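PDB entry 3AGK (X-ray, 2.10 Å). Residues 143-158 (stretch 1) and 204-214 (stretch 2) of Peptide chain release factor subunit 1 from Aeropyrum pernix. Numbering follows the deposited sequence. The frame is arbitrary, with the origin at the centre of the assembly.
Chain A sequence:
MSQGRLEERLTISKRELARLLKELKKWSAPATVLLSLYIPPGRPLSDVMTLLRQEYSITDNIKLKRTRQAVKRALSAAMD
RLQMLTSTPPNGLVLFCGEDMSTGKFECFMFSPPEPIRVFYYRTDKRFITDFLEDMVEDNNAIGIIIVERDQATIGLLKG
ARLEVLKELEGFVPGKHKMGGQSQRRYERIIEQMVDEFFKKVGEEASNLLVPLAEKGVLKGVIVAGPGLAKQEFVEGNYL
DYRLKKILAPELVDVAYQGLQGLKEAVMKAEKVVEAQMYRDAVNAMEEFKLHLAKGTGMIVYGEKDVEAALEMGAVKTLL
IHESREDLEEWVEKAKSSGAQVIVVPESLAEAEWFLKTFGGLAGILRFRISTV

Stretch 1 (143-158) IGIIIVERDQATIGLL
Stretch 2 (204-214) EEASNLLVPLA

A helix can lie on one face of a β-hairpin with apolar side-chain contacts and no hydrogen bond between them, and release factor subunit 1 from Aeropyrum pernix gives a compact example. A strand running through Ile 143 and a strand from Gln 152 through Leu 158 are joined by a type I turn from Glu 149 to Gln 152 and paired antiparallel; Ile 145 N to Gly 156 O is 3.1 Å and Gly 156 N to Ile 145 O 2.8 Å. The helical stretch 204-214, part of a longer helix, runs nearly parallel to the second strand, N to C (5°), with a closest axis approach of 9.5 Å, and antiparallel to the first (169°, 9.7 Å). No hydrogen bond crosses the interface, which buries 347 Å², both sides summed.

Glu 205 (chi1 t, chi2 p) opens the contact with its aliphatic portion: its CG lies 3.7 Å from Ile 155 CD1. Ala 206 follows, its CA 6.4 Å from that of Ile 155. Its CB meets both strands, 3.7 Å from Ile 146 CD1 and 3.9 Å from Ile 155 CD1; both isoleucines are m,t. The same Ile 155 CD1 comes within 3.4 Å of Ala 206 N. Ser 207 and Asn 208 make no contact with the hairpin. Leu 209 (m,t) returns to it, CD1 resting 4.1 Å from Ile 155 CG2.

Leu 210, with off-well chi angles of -93° and 8°, spans both strands. Its CD2 is 4.1 Å from Ile 155 CG2, its CD1 4.4 Å from Leu 157 CD1, and its CG 4.3 Å from Gly 144 CA. Glycine matters here: an ideal CB on Gly 144 would sit 2.9 Å from Leu 210 CG, a clash.

The helix kinks where Pro 212 and Leu 213 lack backbone N bonds to the preceding turn. Leu 213 (chi1 -88°, chi2 41°) closes the row, its CD2 3.9 Å from CD2 of Leu 157 (t,p). Ala 214 N regains Leu 210 O at 3.0 Å.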

ATOM      1  N   ILE A 143      -6.362  -2.946   7.448  1.00 45.90           N
ATOM      2  CA  ILE A 143      -7.707  -3.425   7.735  1.00 44.18           C
ATOM      3  C   ILE A 143      -8.397  -3.905   6.450  1.00 43.12           C
ATOM      4  O   ILE A 143      -8.445  -3.176   5.448  1.00 43.04           O
ATOM      5  CB  ILE A 143      -8.556  -2.302   8.354  1.00 46.12           C
ATOM      6  CG1 ILE A 143      -7.878  -1.779   9.627  1.00 43.77           C
ATOM      7  CG2 ILE A 143     -10.001  -2.772   8.590  1.00 34.47           C
ATOM      8  CD1 ILE A 143      -7.740  -2.832  10.711  1.00 46.62           C
ATOM      9  N   GLY A 144      -8.905  -5.136   6.480  1.00 43.56           N
ATOM     10  CA  GLY A 144      -9.706  -5.674   5.391  1.00 40.30           C
ATOM     11  C   GLY A 144     -11.157  -5.295   5.630  1.00 39.15           C
ATOM     12  O   GLY A 144     -11.598  -5.165   6.763  1.00 40.67           O
ATOM     13  N   ILE A 145     -11.899  -5.071   4.560  1.00 40.72           N
ATOM     14  CA  ILE A 145     -13.316  -4.744   4.671  1.00 38.19           C
ATOM     15  C   ILE A 145     -14.106  -5.603   3.681  1.00 42.69           C
ATOM     16  O   ILE A 145     -13.739  -5.699   2.497  1.00 36.68           O
ATOM     17  CB  ILE A 145     -13.578  -3.262   4.377  1.00 40.71           C
ATOM     18  CG1 ILE A 145     -12.608  -2.394   5.181  1.00 42.51           C
ATOM     19  CG2 ILE A 145     -15.061  -2.888   4.664  1.00 33.22           C
ATOM     20  CD1 ILE A 145     -12.181  -1.172   4.441  1.00 39.93           C
ATOM     21  N   ILE A 146     -15.159  -6.241   4.186  1.00 35.34           N
ATOM     22  CA  ILE A 146     -16.096  -7.004   3.362  1.00 41.60           C
ATOM     23  C   ILE A 146     -17.488  -6.396   3.544  1.00 39.92           C
ATOM     24  O   ILE A 146     -18.022  -6.382   4.648  1.00 39.13           O
ATOM     25  CB  ILE A 146     -16.115  -8.510   3.735  1.00 39.44           C
ATOM     26  CG1 ILE A 146     -14.705  -9.098   3.656  1.00 37.30           C
ATOM     27  CG2 ILE A 146     -17.043  -9.289   2.808  1.00 35.16           C
ATOM     28  CD1 ILE A 146     -14.497 -10.372   4.475  1.00 30.25           C
ATOM     29  N   ILE A 147     -18.034  -5.843   2.461  1.00 41.99           N
ATOM     30  CA  ILE A 147     -19.431  -5.409   2.398  1.00 43.07           C
ATOM     31  C   ILE A 147     -20.254  -6.531   1.772  1.00 41.20           C
ATOM     32  O   ILE A 147     -19.946  -6.994   0.672  1.00 40.89           O
ATOM     33  CB  ILE A 147     -19.597  -4.114   1.567  1.00 46.57           C
ATOM     34  CG1 ILE A 147     -18.679  -3.009   2.103  1.00 47.03           C
ATOM     35  CG2 ILE A 147     -21.048  -3.641   1.588  1.00 38.81           C
ATOM     36  CD1 ILE A 147     -18.641  -1.809   1.204  1.00 55.01           C
ATOM     37  N   VAL A 148     -21.275  -6.987   2.486  1.00 38.27           N
ATOM     38  CA  VAL A 148     -22.024  -8.153   2.043  1.00 46.84           C
ATOM     39  C   VAL A 148     -23.494  -7.841   1.883  1.00 44.39           C
ATOM     40  O   VAL A 148     -24.113  -7.228   2.759  1.00 43.00           O
ATOM     41  CB  VAL A 148     -21.963  -9.330   3.041  1.00 50.25           C
ATOM     42  CG1 VAL A 148     -22.450 -10.606   2.341  1.00 49.78           C
ATOM     43  CG2 VAL A 148     -20.574  -9.522   3.589  1.00 49.81           C
ATOM     44  N   GLU A 149     -24.041  -8.286   0.763  1.00 42.28           N
ATOM     45  CA  GLU A 149     -25.472  -8.336   0.551  1.00 47.07           C
ATOM     46  C   GLU A 149     -25.774  -9.730   0.035  1.00 46.52           C
ATOM     47  O   GLU A 149     -24.875 -10.439  -0.420  1.00 46.65           O
ATOM     48  CB  GLU A 149     -25.905  -7.321  -0.503  1.00 55.04           C
ATOM     49  CG  GLU A 149     -26.050  -5.920   0.016  1.00 64.90           C
ATOM     50  CD  GLU A 149     -26.587  -4.970  -1.038  1.00 66.24           C
ATOM     51  OE1 GLU A 149     -27.824  -4.933  -1.232  1.00 62.90           O
ATOM     52  OE2 GLU A 149     -25.773  -4.258  -1.662  1.00 63.50           O
ATOM     53  N   ARG A 150     -27.039 -10.117   0.096  1.00 46.28           N
ATOM     54  CA  ARG A 150     -27.466 -11.438  -0.368  1.00 47.29           C
ATOM     55  C   ARG A 150     -26.984 -11.731  -1.787  1.00 54.36           C
ATOM     56  O   ARG A 150     -26.683 -12.880  -2.124  1.00 52.27           O
ATOM     57  CB  ARG A 150     -28.989 -11.525  -0.339  1.00 52.92           C
ATOM     58  CG  ARG A 150     -29.638 -10.782  -1.500  1.00 65.52           C
ATOM     59  CD  ARG A 150     -31.072 -10.378  -1.205  1.00 75.48           C
ATOM     60  NE  ARG A 150     -31.983 -11.517  -1.230  1.00 82.15           N
ATOM     61  CZ  ARG A 150     -33.062 -11.596  -2.007  1.00 86.38           C
ATOM     62  NH1 ARG A 150     -33.376 -10.603  -2.827  1.00 90.45           N
ATOM     63  NH2 ARG A 150     -33.828 -12.673  -1.961  1.00 81.17           N
ATOM     64  N   ASP A 151     -26.916 -10.701  -2.628  1.00 57.41           N
ATOM     65  CA  ASP A 151     -26.598 -10.918  -4.042  1.00 52.48           C
ATOM     66  C   ASP A 151     -25.495 -10.000  -4.577  1.00 45.38           C
ATOM     67  O   ASP A 151     -25.358  -9.831  -5.798  1.00 48.90           O
ATOM     68  CB  ASP A 151     -27.860 -10.733  -4.890  1.00 54.63           C
ATOM     69  CG  ASP A 151     -28.303  -9.290  -4.936  1.00 56.73           C
ATOM     70  OD1 ASP A 151     -27.818  -8.507  -4.093  1.00 53.38           O
ATOM     71  OD2 ASP A 151     -29.117  -8.932  -5.800  1.00 60.37           O
ATOM     72  N   GLN A 152     -24.707  -9.409  -3.678  1.00 43.72           N
ATOM     73  CA  GLN A 152     -23.660  -8.471  -4.088  1.00 47.50           C
ATOM     74  C   GLN A 152     -22.667  -8.194  -2.952  1.00 43.16           C
ATOM     75  O   GLN A 152     -23.043  -8.169  -1.785  1.00 40.62           O
ATOM     76  CB  GLN A 152     -24.313  -7.172  -4.538  1.00 52.07           C
ATOM     77  CG  GLN A 152     -23.397  -6.164  -5.174  1.00 59.09           C
ATOM     78  CD  GLN A 152     -24.148  -4.894  -5.542  1.00 67.37           C
ATOM     79  OE1 GLN A 152     -23.569  -3.950  -6.066  1.00 73.63           O
ATOM     80  NE2 GLN A 152     -25.446  -4.866  -5.255  1.00 64.96           N
ATOM     81  N   ALA A 153     -21.400  -7.994  -3.298  1.00 45.78           N
ATOM     82  CA  ALA A 153     -20.367  -7.825  -2.286  1.00 43.16           C
ATOM     83  C   ALA A 153     -19.212  -6.953  -2.772  1.00 47.88           C
ATOM     84  O   ALA A 153     -18.969  -6.855  -3.963  1.00 43.58           O
ATOM     85  CB  ALA A 153     -19.847  -9.175  -1.824  1.00 34.86           C
ATOM     86  N   THR A 154     -18.518  -6.315  -1.830  1.00 48.91           N
ATOM     87  CA  THR A 154     -17.303  -5.558  -2.110  1.00 44.12           C
ATOM     88  C   THR A 154     -16.216  -5.979  -1.123  1.00 41.03           C
ATOM     89  O   THR A 154     -16.456  -6.051   0.090  1.00 42.59           O
ATOM     90  CB  THR A 154     -17.541  -4.026  -1.970  1.00 45.64           C
ATOM     91  OG1 THR A 154     -18.564  -3.610  -2.884  1.00 42.23           O
ATOM     92  CG2 THR A 154     -16.243  -3.216  -2.235  1.00 37.00           C
ATOM     93  N   ILE A 155     -15.025  -6.266  -1.633  1.00 40.24           N
ATOM     94  CA  ILE A 155     -13.878  -6.516  -0.773  1.00 40.56           C
ATOM     95  C   ILE A 155     -12.879  -5.350  -0.919  1.00 44.84           C
ATOM     96  O   ILE A 155     -12.504  -4.977  -2.034  1.00 40.74           O
ATOM     97  CB  ILE A 155     -13.245  -7.885  -1.069  1.00 45.02           C
ATOM     98  CG1 ILE A 155     -14.326  -8.959  -0.955  1.00 44.36           C
ATOM     99  CG2 ILE A 155     -12.074  -8.184  -0.103  1.00 37.19           C
ATOM    100  CD1 ILE A 155     -13.932 -10.286  -1.516  1.00 44.10           C
ATOM    101  N   GLY A 156     -12.495  -4.744   0.207  1.00 42.46           N
ATOM    102  CA  GLY A 156     -11.620  -3.585   0.176  1.00 41.40           C
ATOM    103  C   GLY A 156     -10.454  -3.710   1.136  1.00 45.66           C
ATOM    104  O   GLY A 156     -10.379  -4.653   1.927  1.00 36.57           O
ATOM    105  N   LEU A 157      -9.548  -2.743   1.075  1.00 39.83           N
ATOM    106  CA  LEU A 157      -8.359  -2.766   1.898  1.00 40.20           C
ATOM    107  C   LEU A 157      -7.992  -1.354   2.346  1.00 42.88           C
ATOM    108  O   LEU A 157      -7.906  -0.440   1.524  1.00 40.90           O
ATOM    109  CB  LEU A 157      -7.203  -3.381   1.115  1.00 38.85           C
ATOM    110  CG  LEU A 157      -5.939  -3.581   1.952  1.00 45.40           C
ATOM    111  CD1 LEU A 157      -6.190  -4.554   3.098  1.00 43.39           C
ATOM    112  CD2 LEU A 157      -4.807  -4.059   1.068  1.00 47.48           C
ATOM    113  N   LEU A 158      -7.796  -1.178   3.651  1.00 44.82           N
ATOM    114  CA  LEU A 158      -7.357   0.113   4.190  1.00 40.08           C
ATOM    115  C   LEU A 158      -5.967   0.016   4.796  1.00 46.18           C
ATOM    116  O   LEU A 158      -5.713  -0.863   5.629  1.00 43.88           O
ATOM    117  CB  LEU A 158      -8.325   0.608   5.261  1.00 34.03           C
ATOM    118  CG  LEU A 158      -7.947   1.934   5.933  1.00 41.38           C
ATOM    119  CD1 LEU A 158      -8.193   3.088   4.956  1.00 42.75           C
ATOM    120  CD2 LEU A 158      -8.721   2.123   7.248  1.00 37.09           C
ATOM    121  N   GLU A 204     -14.623 -17.283  -0.197  1.00 43.17           N
ATOM    122  CA  GLU A 204     -13.411 -17.692  -0.907  1.00 44.36           C
ATOM    123  C   GLU A 204     -12.615 -16.524  -1.491  1.00 49.80           C
ATOM    124  O   GLU A 204     -11.393 -16.455  -1.353  1.00 57.07           O
ATOM    125  CB  GLU A 204     -13.763 -18.668  -2.026  1.00 41.20           C
ATOM    126  CG  GLU A 204     -13.988 -20.081  -1.542  1.00 58.47           C
ATOM    127  CD  GLU A 204     -14.537 -20.978  -2.643  1.00 66.40           C
ATOM    128  OE1 GLU A 204     -14.466 -20.558  -3.821  1.00 59.17           O
ATOM    129  OE2 GLU A 204     -15.050 -22.076  -2.319  1.00 70.55           O
ATOM    130  N   GLU A 205     -13.315 -15.624  -2.168  1.00 42.76           N
ATOM    131  CA  GLU A 205     -12.690 -14.441  -2.717  1.00 52.01           C
ATOM    132  C   GLU A 205     -11.989 -13.628  -1.603  1.00 49.25           C
ATOM    133  O   GLU A 205     -10.810 -13.305  -1.714  1.00 49.05           O
ATOM    134  CB  GLU A 205     -13.741 -13.590  -3.417  1.00 57.95           C
ATOM    135  CG  GLU A 205     -13.148 -12.561  -4.316  1.00 71.97           C
ATOM    136  CD  GLU A 205     -12.300 -13.192  -5.402  1.00 83.21           C
ATOM    137  OE1 GLU A 205     -11.055 -13.211  -5.248  1.00 80.71           O
ATOM    138  OE2 GLU A 205     -12.886 -13.679  -6.398  1.00 85.54           O
ATOM    139  N   ALA A 206     -12.716 -13.328  -0.527  1.00 39.94           N
ATOM    140  CA  ALA A 206     -12.154 -12.577   0.596  1.00 42.09           C
ATOM    141  C   ALA A 206     -10.918 -13.274   1.152  1.00 43.60           C
ATOM    142  O   ALA A 206      -9.866 -12.658   1.324  1.00 45.69           O
ATOM    143  CB  ALA A 206     -13.198 -12.395   1.691  1.00 40.45           C
ATOM    144  N   SER A 207     -11.051 -14.569   1.424  1.00 44.57           N
ATOM    145  CA  SER A 207      -9.943 -15.359   1.953  1.00 48.74           C
ATOM    146  C   SER A 207      -8.696 -15.376   1.052  1.00 52.84           C
ATOM    147  O   SER A 207      -7.561 -15.255   1.544  1.00 50.48           O
ATOM    148  CB  SER A 207     -10.406 -16.785   2.278  1.00 54.90           C
ATOM    149  OG  SER A 207     -11.403 -16.783   3.298  1.00 59.92           O
ATOM    150  N   ASN A 208      -8.892 -15.526  -0.257  1.00 45.23           N
ATOM    151  CA  ASN A 208      -7.757 -15.484  -1.175  1.00 44.50           C
ATOM    152  C   ASN A 208      -7.035 -14.138  -1.132  1.00 47.37           C
ATOM    153  O   ASN A 208      -5.809 -14.070  -1.260  1.00 50.52           O
ATOM    154  CB  ASN A 208      -8.199 -15.782  -2.602  1.00 46.56           C
ATOM    155  CG  ASN A 208      -8.561 -17.242  -2.807  1.00 59.30           C
ATOM    156  OD1 ASN A 208      -9.220 -17.582  -3.782  1.00 64.74           O
ATOM    157  ND2 ASN A 208      -8.136 -18.113  -1.882  1.00 53.93           N
ATOM    158  N   LEU A 209      -7.804 -13.069  -0.959  1.00 43.44           N
ATOM    159  CA  LEU A 209      -7.235 -11.722  -0.933  1.00 51.43           C
ATOM    160  C   LEU A 209      -6.631 -11.331   0.415  1.00 53.79           C
ATOM    161  O   LEU A 209      -5.608 -10.658   0.462  1.00 58.79           O
ATOM    162  CB  LEU A 209      -8.289 -10.699  -1.349  1.00 48.91           C
ATOM    163  CG  LEU A 209      -8.700 -10.811  -2.821  1.00 46.87           C
ATOM    164  CD1 LEU A 209     -10.000 -10.085  -3.054  1.00 40.61           C
ATOM    165  CD2 LEU A 209      -7.588 -10.275  -3.736  1.00 42.52           C
ATOM    166  N   LEU A 210      -7.252 -11.760   1.509  1.00 50.48           N
ATOM    167  CA  LEU A 210      -6.922 -11.202   2.823  1.00 47.85           C
ATOM    168  C   LEU A 210      -6.037 -12.107   3.689  1.00 48.78           C
ATOM    169  O   LEU A 210      -5.190 -11.618   4.445  1.00 49.03           O
ATOM    170  CB  LEU A 210      -8.206 -10.818   3.581  1.00 43.69           C
ATOM    171  CG  LEU A 210      -8.797  -9.394   3.525  1.00 47.45           C
ATOM    172  CD1 LEU A 210      -8.130  -8.459   2.508  1.00 39.55           C
ATOM    173  CD2 LEU A 210     -10.329  -9.391   3.378  1.00 43.31           C
ATOM    174  N   VAL A 211      -6.216 -13.417   3.574  1.00 45.73           N
ATOM    175  CA  VAL A 211      -5.449 -14.357   4.399  1.00 50.97           C
ATOM    176  C   VAL A 211      -3.915 -14.256   4.250  1.00 53.07           C
ATOM    177  O   VAL A 211      -3.195 -14.345   5.237  1.00 51.29           O
ATOM    178  CB  VAL A 211      -5.918 -15.817   4.194  1.00 51.72           C
ATOM    179  CG1 VAL A 211      -4.867 -16.816   4.734  1.00 42.48           C
ATOM    180  CG2 VAL A 211      -7.297 -16.030   4.834  1.00 44.38           C
ATOM    181  N   PRO A 212      -3.405 -14.087   3.020  1.00 54.26           N
ATOM    182  CA  PRO A 212      -1.946 -13.920   2.928  1.00 57.30           C
ATOM    183  C   PRO A 212      -1.476 -12.694   3.718  1.00 64.44           C
ATOM    184  O   PRO A 212      -0.461 -12.751   4.415  1.00 72.20           O
ATOM    185  CB  PRO A 212      -1.712 -13.702   1.435  1.00 51.74           C
ATOM    186  CG  PRO A 212      -2.883 -14.363   0.770  1.00 47.53           C
ATOM    187  CD  PRO A 212      -4.046 -14.139   1.696  1.00 47.02           C
ATOM    188  N   LEU A 213      -2.221 -11.599   3.607  1.00 57.85           N
ATOM    189  CA  LEU A 213      -1.937 -10.397   4.372  1.00 56.24           C
ATOM    190  C   LEU A 213      -1.931 -10.694   5.870  1.00 58.07           C
ATOM    191  O   LEU A 213      -1.052 -10.229   6.597  1.00 59.04           O
ATOM    192  CB  LEU A 213      -2.959  -9.313   4.041  1.00 58.17           C
ATOM    193  CG  LEU A 213      -2.627  -8.416   2.843  1.00 67.55           C
ATOM    194  CD1 LEU A 213      -2.042  -9.211   1.683  1.00 72.27           C
ATOM    195  CD2 LEU A 213      -3.844  -7.621   2.393  1.00 58.56           C
ATOM    196  N   ALA A 214      -2.903 -11.482   6.324  1.00 50.75           N
ATOM    197  CA  ALA A 214      -3.013 -11.819   7.737  1.00 47.60           C
ATOM    198  C   ALA A 214      -1.844 -12.695   8.167  1.00 60.31           C
ATOM    199  O   ALA A 214      -1.349 -12.598   9.300  1.00 65.37           O
ATOM    200  CB  ALA A 214      -4.330 -12.512   8.023  1.00 40.60           C
TER